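PDB 2GOP: trilobed Protease from Pyrococcus furiosus, which probably hydrolyses peptides, with this seven-bladed beta-propeller domain of open Velcro topology likely governing substrate access to the catalytic part. Local coordinates for residues 24-29 against 54-59; 87-92 against 116-121. All coordinates share one frame; numbering follows the deposited sequence.

Contact 1: residues 24-29 against 54-59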
ATOM      1  N   GLY A  24     -29.659   4.903  10.153  1.00 46.04           N
ATOM      2  CA  GLY A  24     -30.802   5.447  10.856  1.00 45.72           C
ATOM      3  C   GLY A  24     -30.400   6.097  12.164  1.00 45.25           C
ATOM      4  O   GLY A  24     -29.579   7.005  12.179  1.00 44.14           O
ATOM      5  N   GLU A  25     -30.985   5.626  13.260  1.00 45.70           N
ATOM      6  CA  GLU A  25     -30.690   6.160  14.589  1.00 47.97           C
ATOM      7  C   GLU A  25     -29.777   5.217  15.376  1.00 46.74           C
ATOM      8  O   GLU A  25     -29.604   5.372  16.589  1.00 47.81           O
ATOM      9  CB  GLU A  25     -31.994   6.426  15.354  1.00 49.44           C
ATOM     10  CG  GLU A  25     -32.826   7.582  14.779  1.00 54.19           C
ATOM     11  CD  GLU A  25     -32.531   8.926  15.436  1.00 58.97           C
ATOM     12  OE1 GLU A  25     -31.350   9.219  15.738  1.00 62.74           O
ATOM     13  OE2 GLU A  25     -33.488   9.698  15.645  1.00 61.11           O
ATOM     14  N   LEU A  26     -29.187   4.253  14.677  1.00 45.44           N
ATOM     15  CA  LEU A  26     -28.218   3.335  15.275  1.00 45.90           C
ATOM     16  C   LEU A  26     -26.791   3.700  14.892  1.00 46.08           C
ATOM     17  O   LEU A  26     -26.513   4.078  13.750  1.00 44.65           O
ATOM     18  CB  LEU A  26     -28.491   1.893  14.836  1.00 45.13           C
ATOM     19  CG  LEU A  26     -29.774   1.249  15.374  1.00 47.07           C
ATOM     20  CD1 LEU A  26     -29.891  -0.183  14.877  1.00 43.89           C
ATOM     21  CD2 LEU A  26     -29.825   1.295  16.901  1.00 45.95           C
ATOM     22  N   VAL A  27     -25.891   3.581  15.863  1.00 45.72           N
ATOM     23  CA  VAL A  27     -24.465   3.578  15.588  1.00 45.08           C
ATOM     24  C   VAL A  27     -23.920   2.263  16.124  1.00 45.15           C
ATOM     25  O   VAL A  27     -24.479   1.690  17.062  1.00 43.19           O
ATOM     26  CB  VAL A  27     -23.734   4.780  16.230  1.00 45.72           C
ATOM     27  CG1 VAL A  27     -24.334   6.084  15.726  1.00 47.59           C
ATOM     28  CG2 VAL A  27     -23.797   4.714  17.746  1.00 46.31           C
ATOM     29  N   ALA A  28     -22.856   1.768  15.501  1.00 45.06           N
ATOM     30  CA  ALA A  28     -22.125   0.618  16.021  1.00 44.43           C
ATOM     31  C   ALA A  28     -20.635   0.804  15.810  1.00 47.15           C
ATOM     32  O   ALA A  28     -20.195   1.597  14.962  1.00 45.27           O
ATOM     33  CB  ALA A  28     -22.590  -0.685  15.366  1.00 42.69           C
ATOM     34  N   TYR A  29     -19.867   0.059  16.596  1.00 45.48           N
ATOM     35  CA  TYR A  29     -18.416   0.103  16.541  1.00 44.17           C
ATOM     36  C   TYR A  29     -17.836  -1.100  17.252  1.00 43.00           C
ATOM     37  O   TYR A  29     -18.540  -1.810  17.977  1.00 43.07           O
ATOM     38  CB  TYR A  29     -17.881   1.396  17.177  1.00 42.69           C
ATOM     39  CG  TYR A  29     -18.363   1.643  18.579  1.00 42.17           C
ATOM     40  CD1 TYR A  29     -19.591   2.255  18.812  1.00 41.46           C
ATOM     41  CD2 TYR A  29     -17.594   1.263  19.685  1.00 43.89           C
ATOM     42  CE1 TYR A  29     -20.037   2.492  20.084  1.00 41.54           C
ATOM     43  CE2 TYR A  29     -18.039   1.492  20.972  1.00 40.36           C
ATOM     44  CZ  TYR A  29     -19.261   2.108  21.163  1.00 43.54           C
ATOM     45  OH  TYR A  29     -19.718   2.350  22.434  1.00 42.44           O
ATOM     46  N   ALA A  54     -29.317   3.620  24.563  1.00 54.07           N
ATOM     47  CA  ALA A  54     -29.347   2.206  24.925  1.00 53.29           C
ATOM     48  C   ALA A  54     -28.335   1.435  24.082  1.00 52.32           C
ATOM     49  O   ALA A  54     -28.163   1.730  22.893  1.00 48.57           O
ATOM     50  CB  ALA A  54     -30.756   1.634  24.733  1.00 53.65           C
ATOM     51  N   ARG A  55     -27.670   0.459  24.706  1.00 50.80           N
ATOM     52  CA  ARG A  55     -26.608  -0.312  24.061  1.00 52.59           C
ATOM     53  C   ARG A  55     -26.943  -1.787  23.927  1.00 51.37           C
ATOM     54  O   ARG A  55     -27.693  -2.342  24.724  1.00 51.77           O
ATOM     55  CB  ARG A  55     -25.303  -0.184  24.841  1.00 53.23           C
ATOM     56  CG  ARG A  55     -24.709   1.185  24.772  1.00 55.23           C
ATOM     57  CD  ARG A  55     -23.421   1.274  25.546  1.00 56.42           C
ATOM     58  NE  ARG A  55     -22.753   2.544  25.278  1.00 59.69           N
ATOM     59  CZ  ARG A  55     -21.726   3.023  25.977  1.00 62.22           C
ATOM     60  NH1 ARG A  55     -21.235   2.348  27.015  1.00 62.41           N
ATOM     61  NH2 ARG A  55     -21.191   4.197  25.637  1.00 60.53           N
ATOM     62  N   ARG A  56     -26.372  -2.407  22.901  1.00 50.91           N
ATOM     63  CA  ARG A  56     -26.437  -3.849  22.714  1.00 50.18           C
ATOM     64  C   ARG A  56     -25.034  -4.315  22.357  1.00 46.82           C
ATOM     65  O   ARG A  56     -24.243  -3.541  21.840  1.00 43.26           O
ATOM     66  CB  ARG A  56     -27.462  -4.211  21.631  1.00 49.55           C
ATOM     67  CG  ARG A  56     -28.910  -3.998  22.095  1.00 53.75           C
ATOM     68  CD  ARG A  56     -29.949  -4.577  21.126  1.00 56.41           C
ATOM     69  NE  ARG A  56     -30.477  -3.777  19.997  1.00 60.19           N
ATOM     70  CZ  ARG A  56     -30.188  -2.522  19.629  1.00 63.12           C
ATOM     71  NH1 ARG A  56     -29.321  -1.734  20.266  1.00 66.00           N
ATOM     72  NH2 ARG A  56     -30.812  -2.033  18.560  1.00 63.31           N
ATOM     73  N   PHE A  57     -24.725  -5.570  22.654  1.00 45.91           N
ATOM     74  CA  PHE A  57     -23.369  -6.084  22.493  1.00 46.43           C
ATOM     75  C   PHE A  57     -23.369  -7.403  21.719  1.00 46.23           C
ATOM     76  O   PHE A  57     -24.260  -8.233  21.900  1.00 48.19           O
ATOM     77  CB  PHE A  57     -22.714  -6.278  23.868  1.00 46.32           C
ATOM     78  CG  PHE A  57     -22.659  -5.021  24.699  1.00 45.94           C
ATOM     79  CD1 PHE A  57     -21.608  -4.127  24.565  1.00 46.14           C
ATOM     80  CD2 PHE A  57     -23.661  -4.732  25.619  1.00 48.53           C
ATOM     81  CE1 PHE A  57     -21.555  -2.958  25.319  1.00 44.88           C
ATOM     82  CE2 PHE A  57     -23.609  -3.571  26.382  1.00 46.61           C
ATOM     83  CZ  PHE A  57     -22.549  -2.686  26.225  1.00 45.24           C
ATOM     84  N   ILE A  58     -22.386  -7.571  20.839  1.00 44.21           N
ATOM     85  CA  ILE A  58     -22.093  -8.867  20.237  1.00 43.46           C
ATOM     86  C   ILE A  58     -20.640  -9.218  20.546  1.00 41.57           C
ATOM     87  O   ILE A  58     -19.716  -8.552  20.073  1.00 39.76           O
ATOM     88  CB  ILE A  58     -22.318  -8.869  18.714  1.00 42.75           C
ATOM     89  CG1 ILE A  58     -23.756  -8.463  18.366  1.00 44.92           C
ATOM     90  CG2 ILE A  58     -22.002 -10.237  18.149  1.00 43.01           C
ATOM     91  CD1 ILE A  58     -24.004  -8.294  16.850  1.00 43.09           C
ATOM     92  N   GLU A  59     -20.443 -10.255  21.354  1.00 43.75           N
ATOM     93  CA  GLU A  59     -19.103 -10.653  21.796  1.00 46.11           C
ATOM     94  C   GLU A  59     -18.293 -11.291  20.672  1.00 44.55           C
ATOM     95  O   GLU A  59     -18.855 -11.886  19.749  1.00 42.72           O
ATOM     96  CB  GLU A  59     -19.184 -11.644  22.961  1.00 48.92           C
ATOM     97  CG  GLU A  59     -19.440 -11.022  24.327  1.00 53.48           C
ATOM     98  CD  GLU A  59     -19.591 -12.072  25.426  1.00 54.82           C
ATOM     99  OE1 GLU A  59     -18.798 -13.044  25.447  1.00 62.17           O
ATOM    100  OE2 GLU A  59     -20.502 -11.925  26.272  1.00 58.97           O
TER
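Leu26 meets Arg56 and Tyr29 meets Arg55 in two light side-chain contacts within one blade, between its second strand (26-35) and its outermost fourth strand (55-59). Strand 40-49 runs between them, so no backbone hydrogen bond can join the two segments directly: Val27 and Tyr29 pair with Glu48 and Val46 of the middle strand, and Arg56 pairs with Ile47 from its other edge. The side chains therefore have to span a strand, and they do so on both faces of the sheet. On one face Arg56 bends at chi3 (-88°), which turns its guanidinium back over strand 40-49 until NH2 lies 3.8 Å from Leu26 CD2. The methyl sits at the edge of the guanidinium, in its plane, and the two chains cross at about a right angle; this is a van der Waals touch.

Such a four-stranded antiparallel meander is the repeating blade of a beta-propeller, and here the first blade is built entirely from consecutive N-terminal strands, as the open Velcro topology requires. On its other face Arg55 is extended from CG to NE, and Tyr29 OH stands 3.8 Å off the plane of the Arg55 guanidinium, nearer its NH2 side than over its centre, with NH2 of Arg55 at 4.0 Å from Tyr29 OH. The ring and guanidinium planes stand 82° apart. An oxygen over the flat face misses the in-plane N-H directions, although the cation may still favour it weakly. Tyr29 OH instead hydrogen-bonds to the hydroxyl of Tyr339, tying this blade to the C-terminal segment without a shared strand.

Contact 2: residues 87-92 against 116-121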
ATOM      1  N   ILE A  87     -18.391 -15.269   8.538  1.00 41.71           N
ATOM      2  CA  ILE A  87     -19.398 -14.228   8.440  1.00 41.79           C
ATOM      3  C   ILE A  87     -20.667 -14.706   9.149  1.00 40.24           C
ATOM      4  O   ILE A  87     -21.106 -15.843   8.960  1.00 37.84           O
ATOM      5  CB  ILE A  87     -19.694 -13.842   6.984  1.00 40.12           C
ATOM      6  CG1 ILE A  87     -18.423 -13.319   6.308  1.00 41.87           C
ATOM      7  CG2 ILE A  87     -20.808 -12.794   6.921  1.00 43.09           C
ATOM      8  CD1 ILE A  87     -17.707 -12.165   7.037  1.00 37.58           C
ATOM      9  N   TRP A  88     -21.213 -13.819   9.981  1.00 38.91           N
ATOM     10  CA  TRP A  88     -22.402 -14.057  10.766  1.00 40.77           C
ATOM     11  C   TRP A  88     -23.436 -12.986  10.451  1.00 40.75           C
ATOM     12  O   TRP A  88     -23.097 -11.891   9.989  1.00 41.25           O
ATOM     13  CB  TRP A  88     -22.074 -13.961  12.263  1.00 41.10           C
ATOM     14  CG  TRP A  88     -21.415 -15.160  12.824  1.00 40.00           C
ATOM     15  CD1 TRP A  88     -20.186 -15.648  12.503  1.00 40.75           C
ATOM     16  CD2 TRP A  88     -21.942 -16.027  13.832  1.00 42.02           C
ATOM     17  NE1 TRP A  88     -19.919 -16.772  13.240  1.00 41.90           N
ATOM     18  CE2 TRP A  88     -20.983 -17.028  14.064  1.00 42.16           C
ATOM     19  CE3 TRP A  88     -23.138 -16.056  14.559  1.00 41.14           C
ATOM     20  CZ2 TRP A  88     -21.185 -18.056  14.986  1.00 42.71           C
ATOM     21  CZ3 TRP A  88     -23.333 -17.072  15.466  1.00 40.55           C
ATOM     22  CH2 TRP A  88     -22.363 -18.054  15.679  1.00 39.30           C
ATOM     23  N   VAL A  89     -24.691 -13.301  10.739  1.00 38.01           N
ATOM     24  CA  VAL A  89     -25.769 -12.326  10.695  1.00 39.20           C
ATOM     25  C   VAL A  89     -26.609 -12.446  11.969  1.00 40.47           C
ATOM     26  O   VAL A  89     -27.033 -13.537  12.333  1.00 38.88           O
ATOM     27  CB  VAL A  89     -26.651 -12.524   9.437  1.00 37.87           C
ATOM     28  CG1 VAL A  89     -27.804 -11.525   9.434  1.00 38.56           C
ATOM     29  CG2 VAL A  89     -25.800 -12.360   8.172  1.00 39.29           C
ATOM     30  N   ALA A  90     -26.820 -11.316  12.643  1.00 42.35           N
ATOM     31  CA  ALA A  90     -27.670 -11.242  13.821  1.00 43.38           C
ATOM     32  C   ALA A  90     -28.943 -10.490  13.473  1.00 45.26           C
ATOM     33  O   ALA A  90     -28.917  -9.453  12.804  1.00 44.13           O
ATOM     34  CB  ALA A  90     -26.953 -10.540  14.959  1.00 44.28           C
ATOM     35  N   ASP A  91     -30.057 -11.029  13.936  1.00 47.42           N
ATOM     36  CA  ASP A  91     -31.352 -10.430  13.739  1.00 46.56           C
ATOM     37  C   ASP A  91     -31.696  -9.657  15.004  1.00 45.46           C
ATOM     38  O   ASP A  91     -31.996 -10.247  16.044  1.00 45.57           O
ATOM     39  CB  ASP A  91     -32.369 -11.522  13.453  1.00 47.59           C
ATOM     40  CG  ASP A  91     -33.660 -10.982  12.904  1.00 50.92           C
ATOM     41  OD1 ASP A  91     -34.276 -10.116  13.567  1.00 49.57           O
ATOM     42  OD2 ASP A  91     -34.057 -11.432  11.807  1.00 55.19           O
ATOM     43  N   LEU A  92     -31.634  -8.334  14.914  1.00 43.79           N
ATOM     44  CA  LEU A  92     -31.835  -7.472  16.078  1.00 48.61           C
ATOM     45  C   LEU A  92     -33.283  -7.493  16.596  1.00 49.94           C
ATOM     46  O   LEU A  92     -33.526  -7.146  17.753  1.00 51.61           O
ATOM     47  CB  LEU A  92     -31.420  -6.028  15.762  1.00 48.18           C
ATOM     48  CG  LEU A  92     -29.976  -5.772  15.308  1.00 46.36           C
ATOM     49  CD1 LEU A  92     -29.776  -4.291  15.106  1.00 44.04           C
ATOM     50  CD2 LEU A  92     -28.964  -6.298  16.312  1.00 45.74           C
ATOM     51  N   ARG A 116     -31.412  -7.107   2.544  1.00 40.29           N
ATOM     52  CA  ARG A 116     -31.645  -8.542   2.389  1.00 42.26           C
ATOM     53  C   ARG A 116     -30.418  -9.219   1.781  1.00 42.21           C
ATOM     54  O   ARG A 116     -29.965 -10.250   2.293  1.00 45.10           O
ATOM     55  CB  ARG A 116     -32.903  -8.768   1.545  1.00 43.29           C
ATOM     56  CG  ARG A 116     -33.123 -10.172   1.075  1.00 44.62           C
ATOM     57  CD  ARG A 116     -34.227 -10.234   0.017  1.00 47.64           C
ATOM     58  NE  ARG A 116     -33.808 -11.094  -1.088  1.00 54.09           N
ATOM     59  CZ  ARG A 116     -33.629 -10.706  -2.355  1.00 56.99           C
ATOM     60  NH1 ARG A 116     -33.892  -9.460  -2.754  1.00 57.71           N
ATOM     61  NH2 ARG A 116     -33.220 -11.601  -3.254  1.00 58.03           N
ATOM     62  N   LYS A 117     -29.868  -8.646   0.709  1.00 39.05           N
ATOM     63  CA  LYS A 117     -28.652  -9.196   0.105  1.00 39.28           C
ATOM     64  C   LYS A 117     -27.369  -8.639   0.733  1.00 39.30           C
ATOM     65  O   LYS A 117     -27.279  -7.451   1.080  1.00 36.22           O
ATOM     66  CB  LYS A 117     -28.634  -8.961  -1.400  1.00 39.15           C
ATOM     67  CG  LYS A 117     -29.833  -9.578  -2.127  1.00 38.10           C
ATOM     68  CD  LYS A 117     -29.643  -9.596  -3.642  1.00 39.85           C
ATOM     69  CE  LYS A 117     -29.607  -8.197  -4.275  1.00 40.11           C
ATOM     70  NZ  LYS A 117     -30.921  -7.481  -4.275  1.00 39.14           N
ATOM     71  N   LEU A 118     -26.368  -9.508   0.823  1.00 39.32           N
ATOM     72  CA  LEU A 118     -25.106  -9.200   1.463  1.00 39.32           C
ATOM     73  C   LEU A 118     -23.946  -9.583   0.522  1.00 40.36           C
ATOM     74  O   LEU A 118     -23.869 -10.728   0.048  1.00 40.32           O
ATOM     75  CB  LEU A 118     -25.053  -9.973   2.777  1.00 41.80           C
ATOM     76  CG  LEU A 118     -23.989  -9.688   3.832  1.00 42.07           C
ATOM     77  CD1 LEU A 118     -23.952  -8.212   4.234  1.00 40.88           C
ATOM     78  CD2 LEU A 118     -24.249 -10.597   5.038  1.00 43.91           C
ATOM     79  N   LEU A 119     -23.082  -8.613   0.216  1.00 36.95           N
ATOM     80  CA  LEU A 119     -21.895  -8.845  -0.615  1.00 36.09           C
ATOM     81  C   LEU A 119     -20.691  -9.109   0.278  1.00 38.09           C
ATOM     82  O   LEU A 119     -20.311  -8.259   1.087  1.00 36.74           O
ATOM     83  CB  LEU A 119     -21.587  -7.646  -1.511  1.00 36.91           C
ATOM     84  CG  LEU A 119     -20.312  -7.780  -2.381  1.00 34.96           C
ATOM     85  CD1 LEU A 119     -20.465  -8.934  -3.383  1.00 33.41           C
ATOM     86  CD2 LEU A 119     -19.966  -6.464  -3.085  1.00 34.43           C
ATOM     87  N   ILE A 120     -20.102 -10.292   0.114  1.00 38.54           N
ATOM     88  CA  ILE A 120     -18.887 -10.685   0.811  1.00 38.31           C
ATOM     89  C   ILE A 120     -17.772 -10.875  -0.210  1.00 38.78           C
ATOM     90  O   ILE A 120     -17.929 -11.613  -1.192  1.00 39.50           O
ATOM     91  CB  ILE A 120     -19.083 -12.022   1.568  1.00 40.18           C
ATOM     92  CG1 ILE A 120     -20.312 -11.949   2.492  1.00 39.35           C
ATOM     93  CG2 ILE A 120     -17.826 -12.380   2.375  1.00 39.05           C
ATOM     94  CD1 ILE A 120     -20.920 -13.279   2.776  1.00 39.26           C
ATOM     95  N   VAL A 121     -16.642 -10.211   0.023  1.00 40.10           N
ATOM     96  CA  VAL A 121     -15.451 -10.406  -0.798  1.00 38.91           C
ATOM     97  C   VAL A 121     -14.295 -10.916   0.082  1.00 38.93           C
ATOM     98  O   VAL A 121     -14.044 -10.403   1.172  1.00 38.37           O
ATOM     99  CB  VAL A 121     -15.066  -9.124  -1.578  1.00 37.70           C
ATOM    100  CG1 VAL A 121     -13.882  -9.388  -2.487  1.00 39.00           C
ATOM    101  CG2 VAL A 121     -16.268  -8.614  -2.381  1.00 35.72           C
TER
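Ile87 and Val89 face Leu118 and Ile120 across a buried, wholly apolar interface between neighbouring propeller blades. Strand 84-91 is third in the second blade and strand 117-123 is second in the next, and their short segments run nearly antiparallel, at 158°, with axes 10.5 Å apart. That spacing is one of stacked sheets, bridged by side chains alone.

All four residues send their CB toward the opposite segment. Ile87 offers two branches to Ile120: CG1 of Ile87 lies 4.1 Å from CG2 of Ile120, while CG2 of Ile87 lies 4.2 Å from CD1 of Ile120. The two isoleucines share the same first rotamer but differ further out. Ile120 is stretched at chi2 (155°), carrying CD1 across to the methyl of Ile87, whereas Ile87 is folded at chi2 (-54°). The two side chains run alongside each other, pointing opposite ways, and meet branch against branch.

Leu118 presents a single methyl. Its CD2 approaches CG2 of Val89 to 3.9 Å and also reaches Ile87, whose CG2 lies 4.5 Å from CD2 of Leu118. One leucine methyl thereby serves two residues of the facing strand. The strands are farther apart here: Val89 and Leu118 have CA atoms 9.8 Å apart, against 8.4 Å for Ile87 and Ile120. Ile106 of strand 105-111, the neighbour of 117-123 in the third blade, touches both isoleucines, and Ala74 and Trp111 pack on Leu118, so the four residues belong to a larger hydrophobic layer between the blades.

With no polar atom taking part and no hydrogen bond crossing, the attachment of blade to blade depends here on dispersion and the exclusion of water, and its specificity on the fit of branched side chains.

How the contacts relate
Contact 1 works inside the first blade and is only partly buried, while contact 2 joins the second and third blades and is buried throughout. They share no strand, yet they meet: Leu26 CD1 packs at 4.1 Å on Leu92 CD1, and Ile58 touches Ala90, so the first blade also touches the second. The chemistry follows the place. Near the outer edge of a blade, long arginines reach over a strand with their guanidinium groups beside apolar or hydroxyl partners; between sheets, aliphatic side chains pack directly on one another. One contact supplements a hydrogen-bonded sheet, whereas the other belongs to the packing between separate sheets.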